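Side-chain contacts in arginyl-trna synthetase (Thermus thermophilus, PDB 1IQ0), which probably joins L-arginine to its cognate tRNA at the expense of ATP, as a class I aminoacyl-tRNA synthetase that works as a monomer: residues L6-A9 and I10-L14; P191-E194 and R195-A199; V408-E411 and A412-A416. All blocks are in the same frame, centred on the assembly; numbering follows the deposited sequence.

All three contacts are local, each between residues a turn or so apart in the chain, and they lie far from one another: the centres of interactions 1 and 2 are about 68 Å apart. Interaction 1, in the N-terminal domain, is mostly buried, and its inward side is apolar. Interaction 2 is a surface contact where a loop enters helix 197-208; a glutamine amide, a tyrosine ring and a bridging water do the work there. Interaction 3 is partly buried on helix 405-423, whose alanine and threonine side meets helix 430-448 while glutamates and arginines build a salt-bridge network. Interactions 1 and 3 each stay within one helix; interaction 2 alone includes loop.

Interaction 1: L6-A9 and I10-L14; sequences LEEA and IAQAL
From L6 O to I10 N, E7 O to A11 N, E8 O to Q12 N and A9 O to A13 N, four successive i to i+4 hydrogen bonds carry helix 3-15 through this stretch. The A11 N bond to E7 O is 2.8 Å long, and the Q12 N-H points almost straight at E8 O, at 174°; the A13 N bond is longer and comes from above the carbonyl plane of A9. Among the side chains, L6 and I10 meet one turn apart, with L6 CG 4.3 Å from I10 CD1. I10 sets CG1 beside its own backbone N (chi1 -68°), which brings that carbon to 3.1 Å from L6 O, and the extended chi2 carries CD1 on toward L6. This is the inward side of the first helix of the N-terminal domain: L6 and I10 both rest on F80 of strand 77-82, and I10, A13 and L14 touch L58 of helix 51-60. On the exposed side E8 and Q12 run side by side in the same direction. The E8 chain bends at chi2 (53°), leaning its carboxylate along the helix toward Q12. E7 turns elsewhere, its OE2 accepting a hydrogen bond from V25 N.

Interaction 2: P191-E194 and R195-A199; sequences PEYE and RLQPA
Q197 reaches back to Y193 where the loop after helix 176-189 leads into the next helix, so that a side-chain amide joins the backbone bonds of the turn. Its NE2 donates to Y193 O at 3.0 Å, with the oxygen close to the plane of the amide. L196 N also donates to Y193 O, from the opposite face of that carbonyl, and two bonds therefore grip one oxygen. The same NE2 sits 3.3 Å from Y193 CZ, over one face of the ring and toward its rim, the amide and ring planes 63° apart. CG of Q197 lies beside the backbone N (chi1 -62°) and the chain bends at chi2 (-51°), which folds the amide back over the tyrosine, while Q197 N bonds to E194 O. With an alanine at Q197, Y193 O would probably keep the L196 N bond but lose the amide donor, and the ring face its NE2. Further out, Y193 OH is hydrogen-bonded to E158, its ring meets that of H188, and L196 packs on F161 and L187. On the exposed side E192 and R195 are linked through a water, which donates to E192 OE2 at 3.2 Å and accepts from R195 NH1 at 3.0 Å.

Interaction 3: V408-E411 and A412-A416; sequences VLEE and ATRRA
A salt-bridge network of E410, E411, R414 and R415 runs along one flank of helix 405-423, with E411 splitting its carboxylate between two arginines. E411 OE1 lies 2.8 Å from R414 NH1, the two groups' planes 68° apart. E411 OE2 takes the N-H of R415 NE at 2.9 Å on the anti side of the carboxylate, and a weak second bond from R415 NH2. The oxygen sits at the edge of the R415 guanidinium, close to its plane, although the carboxylate itself stands perpendicular to that group. With CG of E411 anti to the backbone N (chi1 177°) and a bend at chi2, the acid turns along the helix to meet both partners. R414 curls back through bends at chi2 and chi3, which puts one face of its guanidinium over E410 O; E410 OE2 is a long 3.8 Å from R414 NH2, at the guanidinium edge. The helix belongs to the catalytic-domain family region and packs against helix 430-448, where A412 and T413 touch A438, and against helix 459-463, where E411 and R415 touch Y459. T413 OG1 donates to L409 O, one turn back in the same helix, at 2.7 Å, and T413 N reaches that oxygen from the opposite face of the carbonyl at 2.9 Å.

Interaction 1: L6-A9 and I10-L14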
ATOM      1  N   LEU A   6      25.849   4.470  -5.452  1.00 31.91           N
ATOM      2  CA  LEU A   6      26.343   5.131  -6.647  1.00 32.04           C
ATOM      3  C   LEU A   6      25.775   6.548  -6.757  1.00 35.86           C
ATOM      4  O   LEU A   6      26.480   7.477  -7.145  1.00 38.70           O
ATOM      5  CB  LEU A   6      25.979   4.314  -7.886  1.00 27.50           C
ATOM      6  CG  LEU A   6      26.471   4.821  -9.243  1.00 29.82           C
ATOM      7  CD1 LEU A   6      27.962   5.178  -9.185  1.00 25.00           C
ATOM      8  CD2 LEU A   6      26.213   3.734 -10.288  1.00 29.53           C
ATOM      9  N   GLU A   7      24.504   6.715  -6.407  1.00 35.27           N
ATOM     10  CA  GLU A   7      23.881   8.030  -6.462  1.00 36.26           C
ATOM     11  C   GLU A   7      24.499   8.917  -5.387  1.00 35.49           C
ATOM     12  O   GLU A   7      24.674  10.114  -5.591  1.00 35.19           O
ATOM     13  CB  GLU A   7      22.369   7.924  -6.241  1.00 39.56           C
ATOM     14  CG  GLU A   7      21.689   6.951  -7.183  1.00 40.57           C
ATOM     15  CD  GLU A   7      20.180   6.952  -7.053  1.00 41.87           C
ATOM     16  OE1 GLU A   7      19.680   7.024  -5.909  1.00 43.09           O
ATOM     17  OE2 GLU A   7      19.498   6.866  -8.098  1.00 41.76           O
ATOM     18  N   GLU A   8      24.827   8.327  -4.244  1.00 39.00           N
ATOM     19  CA  GLU A   8      25.434   9.087  -3.157  1.00 41.88           C
ATOM     20  C   GLU A   8      26.794   9.620  -3.593  1.00 41.37           C
ATOM     21  O   GLU A   8      27.108  10.790  -3.379  1.00 42.75           O
ATOM     22  CB  GLU A   8      25.600   8.208  -1.916  1.00 56.44           C
ATOM     23  CG  GLU A   8      26.308   8.900  -0.758  1.00 66.10           C
ATOM     24  CD  GLU A   8      25.667  10.230  -0.388  1.00 71.39           C
ATOM     25  OE1 GLU A   8      24.452  10.249  -0.100  1.00 74.22           O
ATOM     26  OE2 GLU A   8      26.379  11.256  -0.384  1.00 70.25           O
ATOM     27  N   ALA A   9      27.597   8.761  -4.211  1.00 41.61           N
ATOM     28  CA  ALA A   9      28.916   9.167  -4.671  1.00 40.56           C
ATOM     29  C   ALA A   9      28.810  10.251  -5.740  1.00 40.33           C
ATOM     30  O   ALA A   9      29.674  11.125  -5.838  1.00 39.53           O
ATOM     31  CB  ALA A   9      29.676   7.965  -5.210  1.00 28.61           C
ATOM     32  N   ILE A  10      27.751  10.191  -6.544  1.00 34.48           N
ATOM     33  CA  ILE A  10      27.540  11.179  -7.601  1.00 34.21           C
ATOM     34  C   ILE A  10      27.116  12.518  -7.004  1.00 38.18           C
ATOM     35  O   ILE A  10      27.594  13.569  -7.420  1.00 40.14           O
ATOM     36  CB  ILE A  10      26.447  10.719  -8.593  1.00 24.69           C
ATOM     37  CG1 ILE A  10      26.945   9.511  -9.392  1.00 26.03           C
ATOM     38  CG2 ILE A  10      26.062  11.868  -9.519  1.00 22.75           C
ATOM     39  CD1 ILE A  10      25.894   8.913 -10.305  1.00 30.38           C
ATOM     40  N   ALA A  11      26.208  12.465  -6.033  1.00 39.21           N
ATOM     41  CA  ALA A  11      25.715  13.667  -5.368  1.00 41.60           C
ATOM     42  C   ALA A  11      26.890  14.416  -4.750  1.00 44.70           C
ATOM     43  O   ALA A  11      27.118  15.596  -5.032  1.00 45.19           O
ATOM     44  CB  ALA A  11      24.713  13.288  -4.283  1.00 38.20           C
ATOM     45  N   GLN A  12      27.636  13.707  -3.909  1.00 55.58           N
ATOM     46  CA  GLN A  12      28.791  14.275  -3.236  1.00 58.17           C
ATOM     47  C   GLN A  12      29.719  14.930  -4.250  1.00 59.12           C
ATOM     48  O   GLN A  12      30.320  15.968  -3.977  1.00 60.72           O
ATOM     49  CB  GLN A  12      29.537  13.175  -2.478  1.00 69.60           C
ATOM     50  CG  GLN A  12      30.111  13.629  -1.154  1.00 73.65           C
ATOM     51  CD  GLN A  12      29.053  14.229  -0.246  1.00 76.77           C
ATOM     52  OE1 GLN A  12      28.042  13.593   0.058  1.00 79.15           O
ATOM     53  NE2 GLN A  12      29.280  15.462   0.190  1.00 76.67           N
ATOM     54  N   ALA A  13      29.821  14.322  -5.427  1.00 53.47           N
ATOM     55  CA  ALA A  13      30.678  14.839  -6.489  1.00 54.11           C
ATOM     56  C   ALA A  13      30.087  16.084  -7.144  1.00 55.26           C
ATOM     57  O   ALA A  13      30.824  16.948  -7.621  1.00 56.19           O
ATOM     58  CB  ALA A  13      30.911  13.760  -7.538  1.00 62.54           C
ATOM     59  N   LEU A  14      28.760  16.168  -7.170  1.00 89.14           N
ATOM     60  CA  LEU A  14      28.072  17.309  -7.767  1.00 91.21           C
ATOM     61  C   LEU A  14      28.184  18.548  -6.882  1.00 93.62           C
ATOM     62  O   LEU A  14      28.165  19.675  -7.376  1.00 96.13           O
ATOM     63  CB  LEU A  14      26.596  16.972  -8.010  1.00 65.14           C
ATOM     64  CG  LEU A  14      26.294  16.012  -9.168  1.00 62.71           C
ATOM     65  CD1 LEU A  14      24.851  15.534  -9.096  1.00 63.75           C
ATOM     66  CD2 LEU A  14      26.558  16.715 -10.487  1.00 61.04           C
TER

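Interaction 2: P191-E194 and R195-A199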
ATOM      1  N   PRO A 191     -41.002  -0.344  -0.658  1.00 41.99           N
ATOM      2  CA  PRO A 191     -41.815   0.689  -1.314  1.00 40.85           C
ATOM      3  C   PRO A 191     -42.030   1.926  -0.441  1.00 39.86           C
ATOM      4  O   PRO A 191     -42.130   3.046  -0.948  1.00 35.83           O
ATOM      5  CB  PRO A 191     -43.127  -0.040  -1.603  1.00 40.45           C
ATOM      6  CG  PRO A 191     -42.688  -1.451  -1.808  1.00 40.09           C
ATOM      7  CD  PRO A 191     -41.694  -1.644  -0.687  1.00 39.20           C
ATOM      8  N   GLU A 192     -42.093   1.724   0.872  1.00 32.95           N
ATOM      9  CA  GLU A 192     -42.309   2.841   1.784  1.00 38.30           C
ATOM     10  C   GLU A 192     -41.056   3.269   2.548  1.00 38.90           C
ATOM     11  O   GLU A 192     -41.127   3.668   3.710  1.00 40.01           O
ATOM     12  CB  GLU A 192     -43.442   2.511   2.760  1.00 52.15           C
ATOM     13  CG  GLU A 192     -43.163   1.371   3.711  1.00 56.66           C
ATOM     14  CD  GLU A 192     -44.400   0.971   4.501  1.00 61.85           C
ATOM     15  OE1 GLU A 192     -44.248   0.279   5.532  1.00 64.96           O
ATOM     16  OE2 GLU A 192     -45.521   1.345   4.082  1.00 58.61           O
ATOM     17  N   TYR A 193     -39.914   3.195   1.870  1.00 35.06           N
ATOM     18  CA  TYR A 193     -38.634   3.586   2.443  1.00 29.88           C
ATOM     19  C   TYR A 193     -38.658   5.042   2.923  1.00 28.55           C
ATOM     20  O   TYR A 193     -38.178   5.350   4.014  1.00 26.65           O
ATOM     21  CB  TYR A 193     -37.523   3.396   1.402  1.00 32.65           C
ATOM     22  CG  TYR A 193     -36.184   3.968   1.813  1.00 30.04           C
ATOM     23  CD1 TYR A 193     -35.455   3.418   2.868  1.00 29.22           C
ATOM     24  CD2 TYR A 193     -35.657   5.080   1.156  1.00 28.29           C
ATOM     25  CE1 TYR A 193     -34.228   3.963   3.258  1.00 27.84           C
ATOM     26  CE2 TYR A 193     -34.440   5.632   1.535  1.00 26.40           C
ATOM     27  CZ  TYR A 193     -33.727   5.071   2.588  1.00 28.18           C
ATOM     28  OH  TYR A 193     -32.522   5.635   2.962  1.00 28.78           O
ATOM     29  N   GLU A 194     -39.217   5.936   2.111  1.00 30.10           N
ATOM     30  CA  GLU A 194     -39.288   7.351   2.487  1.00 33.14           C
ATOM     31  C   GLU A 194     -40.127   7.548   3.747  1.00 33.10           C
ATOM     32  O   GLU A 194     -39.742   8.272   4.663  1.00 32.59           O
ATOM     33  CB  GLU A 194     -39.877   8.179   1.343  1.00 39.24           C
ATOM     34  CG  GLU A 194     -39.042   8.142   0.071  1.00 47.17           C
ATOM     35  CD  GLU A 194     -37.651   8.724   0.265  1.00 50.17           C
ATOM     36  OE1 GLU A 194     -36.795   8.534  -0.625  1.00 52.15           O
ATOM     37  OE2 GLU A 194     -37.412   9.380   1.302  1.00 52.91           O
ATOM     38  N   ARG A 195     -41.272   6.884   3.796  1.00 36.67           N
ATOM     39  CA  ARG A 195     -42.162   6.995   4.942  1.00 38.30           C
ATOM     40  C   ARG A 195     -41.498   6.510   6.232  1.00 36.17           C
ATOM     41  O   ARG A 195     -41.922   6.863   7.329  1.00 36.94           O
ATOM     42  CB  ARG A 195     -43.445   6.201   4.678  1.00 47.35           C
ATOM     43  CG  ARG A 195     -44.463   6.259   5.804  1.00 48.28           C
ATOM     44  CD  ARG A 195     -45.801   5.663   5.382  1.00 50.92           C
ATOM     45  NE  ARG A 195     -46.775   5.704   6.467  1.00 51.23           N
ATOM     46  CZ  ARG A 195     -48.061   5.390   6.336  1.00 50.24           C
ATOM     47  NH1 ARG A 195     -48.539   5.013   5.159  1.00 49.18           N
ATOM     48  NH2 ARG A 195     -48.867   5.449   7.387  1.00 51.14           N
ATOM     49  N   LEU A 196     -40.444   5.714   6.098  1.00 33.53           N
ATOM     50  CA  LEU A 196     -39.750   5.173   7.264  1.00 30.66           C
ATOM     51  C   LEU A 196     -38.639   6.060   7.838  1.00 27.07           C
ATOM     52  O   LEU A 196     -38.095   5.759   8.900  1.00 27.99           O
ATOM     53  CB  LEU A 196     -39.184   3.787   6.917  1.00 31.92           C
ATOM     54  CG  LEU A 196     -40.247   2.721   6.607  1.00 33.95           C
ATOM     55  CD1 LEU A 196     -39.613   1.520   5.920  1.00 30.39           C
ATOM     56  CD2 LEU A 196     -40.945   2.302   7.901  1.00 30.83           C
ATOM     57  N   GLN A 197     -38.310   7.155   7.158  1.00 24.87           N
ATOM     58  CA  GLN A 197     -37.242   8.032   7.636  1.00 24.58           C
ATOM     59  C   GLN A 197     -37.372   8.471   9.096  1.00 24.55           C
ATOM     60  O   GLN A 197     -36.389   8.455   9.840  1.00 25.98           O
ATOM     61  CB  GLN A 197     -37.107   9.264   6.730  1.00 22.07           C
ATOM     62  CG  GLN A 197     -36.719   8.918   5.290  1.00 27.67           C
ATOM     63  CD  GLN A 197     -35.499   8.002   5.206  1.00 27.71           C
ATOM     64  OE1 GLN A 197     -34.403   8.374   5.619  1.00 26.64           O
ATOM     65  NE2 GLN A 197     -35.692   6.801   4.672  1.00 24.10           N
ATOM     66  N   PRO A 198     -38.580   8.878   9.532  1.00 32.63           N
ATOM     67  CA  PRO A 198     -38.703   9.294  10.934  1.00 30.75           C
ATOM     68  C   PRO A 198     -38.283   8.187  11.901  1.00 28.64           C
ATOM     69  O   PRO A 198     -37.576   8.436  12.876  1.00 31.30           O
ATOM     70  CB  PRO A 198     -40.183   9.659  11.059  1.00 30.14           C
ATOM     71  CG  PRO A 198     -40.499  10.195   9.682  1.00 30.91           C
ATOM     72  CD  PRO A 198     -39.816   9.174   8.784  1.00 31.78           C
ATOM     73  N   ALA A 199     -38.715   6.963  11.625  1.00 21.23           N
ATOM     74  CA  ALA A 199     -38.364   5.833  12.480  1.00 19.22           C
ATOM     75  C   ALA A 199     -36.848   5.590  12.442  1.00 23.29           C
ATOM     76  O   ALA A 199     -36.231   5.250  13.456  1.00 23.10           O
ATOM     77  CB  ALA A 199     -39.119   4.578  12.030  1.00 16.69           C
TER
HETATM   78  O   HOH W   1     -47.110   3.784   2.813  1.00 45.84           O

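Interaction 3: V408-E411 and A412-A416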
ATOM      1  N   VAL A 408     -16.097 -13.185  -3.850  1.00 30.99           N
ATOM      2  CA  VAL A 408     -14.980 -13.159  -4.780  1.00 29.93           C
ATOM      3  C   VAL A 408     -13.896 -14.079  -4.233  1.00 30.09           C
ATOM      4  O   VAL A 408     -13.264 -14.814  -4.986  1.00 32.56           O
ATOM      5  CB  VAL A 408     -14.413 -11.735  -4.968  1.00 26.16           C
ATOM      6  CG1 VAL A 408     -13.158 -11.786  -5.836  1.00 21.66           C
ATOM      7  CG2 VAL A 408     -15.454 -10.842  -5.643  1.00 23.08           C
ATOM      8  N   LEU A 409     -13.699 -14.057  -2.917  1.00 28.46           N
ATOM      9  CA  LEU A 409     -12.702 -14.913  -2.295  1.00 30.14           C
ATOM     10  C   LEU A 409     -13.035 -16.387  -2.504  1.00 32.67           C
ATOM     11  O   LEU A 409     -12.175 -17.169  -2.919  1.00 32.30           O
ATOM     12  CB  LEU A 409     -12.596 -14.625  -0.796  1.00 31.64           C
ATOM     13  CG  LEU A 409     -11.881 -13.334  -0.382  1.00 35.84           C
ATOM     14  CD1 LEU A 409     -11.935 -13.167   1.131  1.00 33.46           C
ATOM     15  CD2 LEU A 409     -10.438 -13.383  -0.858  1.00 36.20           C
ATOM     16  N   GLU A 410     -14.281 -16.769  -2.230  1.00 33.02           N
ATOM     17  CA  GLU A 410     -14.682 -18.163  -2.380  1.00 33.77           C
ATOM     18  C   GLU A 410     -14.606 -18.648  -3.821  1.00 29.27           C
ATOM     19  O   GLU A 410     -14.138 -19.750  -4.078  1.00 30.85           O
ATOM     20  CB  GLU A 410     -16.098 -18.388  -1.842  1.00 45.94           C
ATOM     21  CG  GLU A 410     -17.204 -17.745  -2.661  1.00 59.78           C
ATOM     22  CD  GLU A 410     -18.580 -18.288  -2.307  1.00 65.31           C
ATOM     23  OE1 GLU A 410     -19.580 -17.787  -2.862  1.00 65.21           O
ATOM     24  OE2 GLU A 410     -18.660 -19.222  -1.477  1.00 67.56           O
ATOM     25  N   GLU A 411     -15.070 -17.829  -4.756  1.00 24.60           N
ATOM     26  CA  GLU A 411     -15.051 -18.195  -6.164  1.00 28.19           C
ATOM     27  C   GLU A 411     -13.617 -18.295  -6.691  1.00 33.17           C
ATOM     28  O   GLU A 411     -13.318 -19.161  -7.511  1.00 37.10           O
ATOM     29  CB  GLU A 411     -15.850 -17.173  -6.976  1.00 25.53           C
ATOM     30  CG  GLU A 411     -15.861 -17.405  -8.494  1.00 32.73           C
ATOM     31  CD  GLU A 411     -16.360 -18.791  -8.894  1.00 37.19           C
ATOM     32  OE1 GLU A 411     -17.047 -19.440  -8.078  1.00 36.99           O
ATOM     33  OE2 GLU A 411     -16.075 -19.226 -10.032  1.00 37.29           O
ATOM     34  N   ALA A 412     -12.733 -17.414  -6.224  1.00 31.67           N
ATOM     35  CA  ALA A 412     -11.338 -17.448  -6.653  1.00 29.28           C
ATOM     36  C   ALA A 412     -10.651 -18.667  -6.046  1.00 26.98           C
ATOM     37  O   ALA A 412      -9.800 -19.294  -6.680  1.00 27.62           O
ATOM     38  CB  ALA A 412     -10.618 -16.179  -6.224  1.00 21.10           C
ATOM     39  N   THR A 413     -11.029 -19.001  -4.816  1.00 25.17           N
ATOM     40  CA  THR A 413     -10.460 -20.149  -4.122  1.00 29.42           C
ATOM     41  C   THR A 413     -10.959 -21.431  -4.789  1.00 34.01           C
ATOM     42  O   THR A 413     -10.261 -22.441  -4.819  1.00 37.54           O
ATOM     43  CB  THR A 413     -10.877 -20.162  -2.639  1.00 27.90           C
ATOM     44  OG1 THR A 413     -10.372 -18.986  -1.993  1.00 28.57           O
ATOM     45  CG2 THR A 413     -10.333 -21.405  -1.933  1.00 24.11           C
ATOM     46  N   ARG A 414     -12.175 -21.371  -5.319  1.00 33.42           N
ATOM     47  CA  ARG A 414     -12.796 -22.500  -6.000  1.00 35.71           C
ATOM     48  C   ARG A 414     -11.966 -22.835  -7.230  1.00 35.79           C
ATOM     49  O   ARG A 414     -11.542 -23.975  -7.423  1.00 34.58           O
ATOM     50  CB  ARG A 414     -14.206 -22.117  -6.450  1.00 58.78           C
ATOM     51  CG  ARG A 414     -15.030 -23.246  -7.038  1.00 65.11           C
ATOM     52  CD  ARG A 414     -15.804 -23.955  -5.945  1.00 71.85           C
ATOM     53  NE  ARG A 414     -16.482 -23.006  -5.059  1.00 80.11           N
ATOM     54  CZ  ARG A 414     -17.296 -22.038  -5.473  1.00 83.22           C
ATOM     55  NH1 ARG A 414     -17.545 -21.876  -6.767  1.00 81.96           N
ATOM     56  NH2 ARG A 414     -17.862 -21.223  -4.590  1.00 82.19           N
ATOM     57  N   ARG A 415     -11.744 -21.824  -8.064  1.00 36.48           N
ATOM     58  CA  ARG A 415     -10.982 -22.001  -9.289  1.00 37.07           C
ATOM     59  C   ARG A 415      -9.527 -22.378  -9.019  1.00 38.46           C
ATOM     60  O   ARG A 415      -8.951 -23.190  -9.743  1.00 41.87           O
ATOM     61  CB  ARG A 415     -11.053 -20.733 -10.137  1.00 38.49           C
ATOM     62  CG  ARG A 415     -12.474 -20.270 -10.414  1.00 35.64           C
ATOM     63  CD  ARG A 415     -12.517 -19.311 -11.587  1.00 34.26           C
ATOM     64  NE  ARG A 415     -13.858 -18.781 -11.818  1.00 34.82           N
ATOM     65  CZ  ARG A 415     -14.282 -18.314 -12.990  1.00 40.12           C
ATOM     66  NH1 ARG A 415     -13.471 -18.321 -14.038  1.00 41.26           N
ATOM     67  NH2 ARG A 415     -15.514 -17.832 -13.116  1.00 42.06           N
ATOM     68  N   ALA A 416      -8.936 -21.795  -7.979  1.00 38.79           N
ATOM     69  CA  ALA A 416      -7.553 -22.102  -7.634  1.00 39.06           C
ATOM     70  C   ALA A 416      -7.441 -23.571  -7.261  1.00 40.97           C
ATOM     71  O   ALA A 416      -6.473 -24.239  -7.621  1.00 42.28           O
ATOM     72  CB  ALA A 416      -7.093 -21.249  -6.472  1.00 19.59           C
TER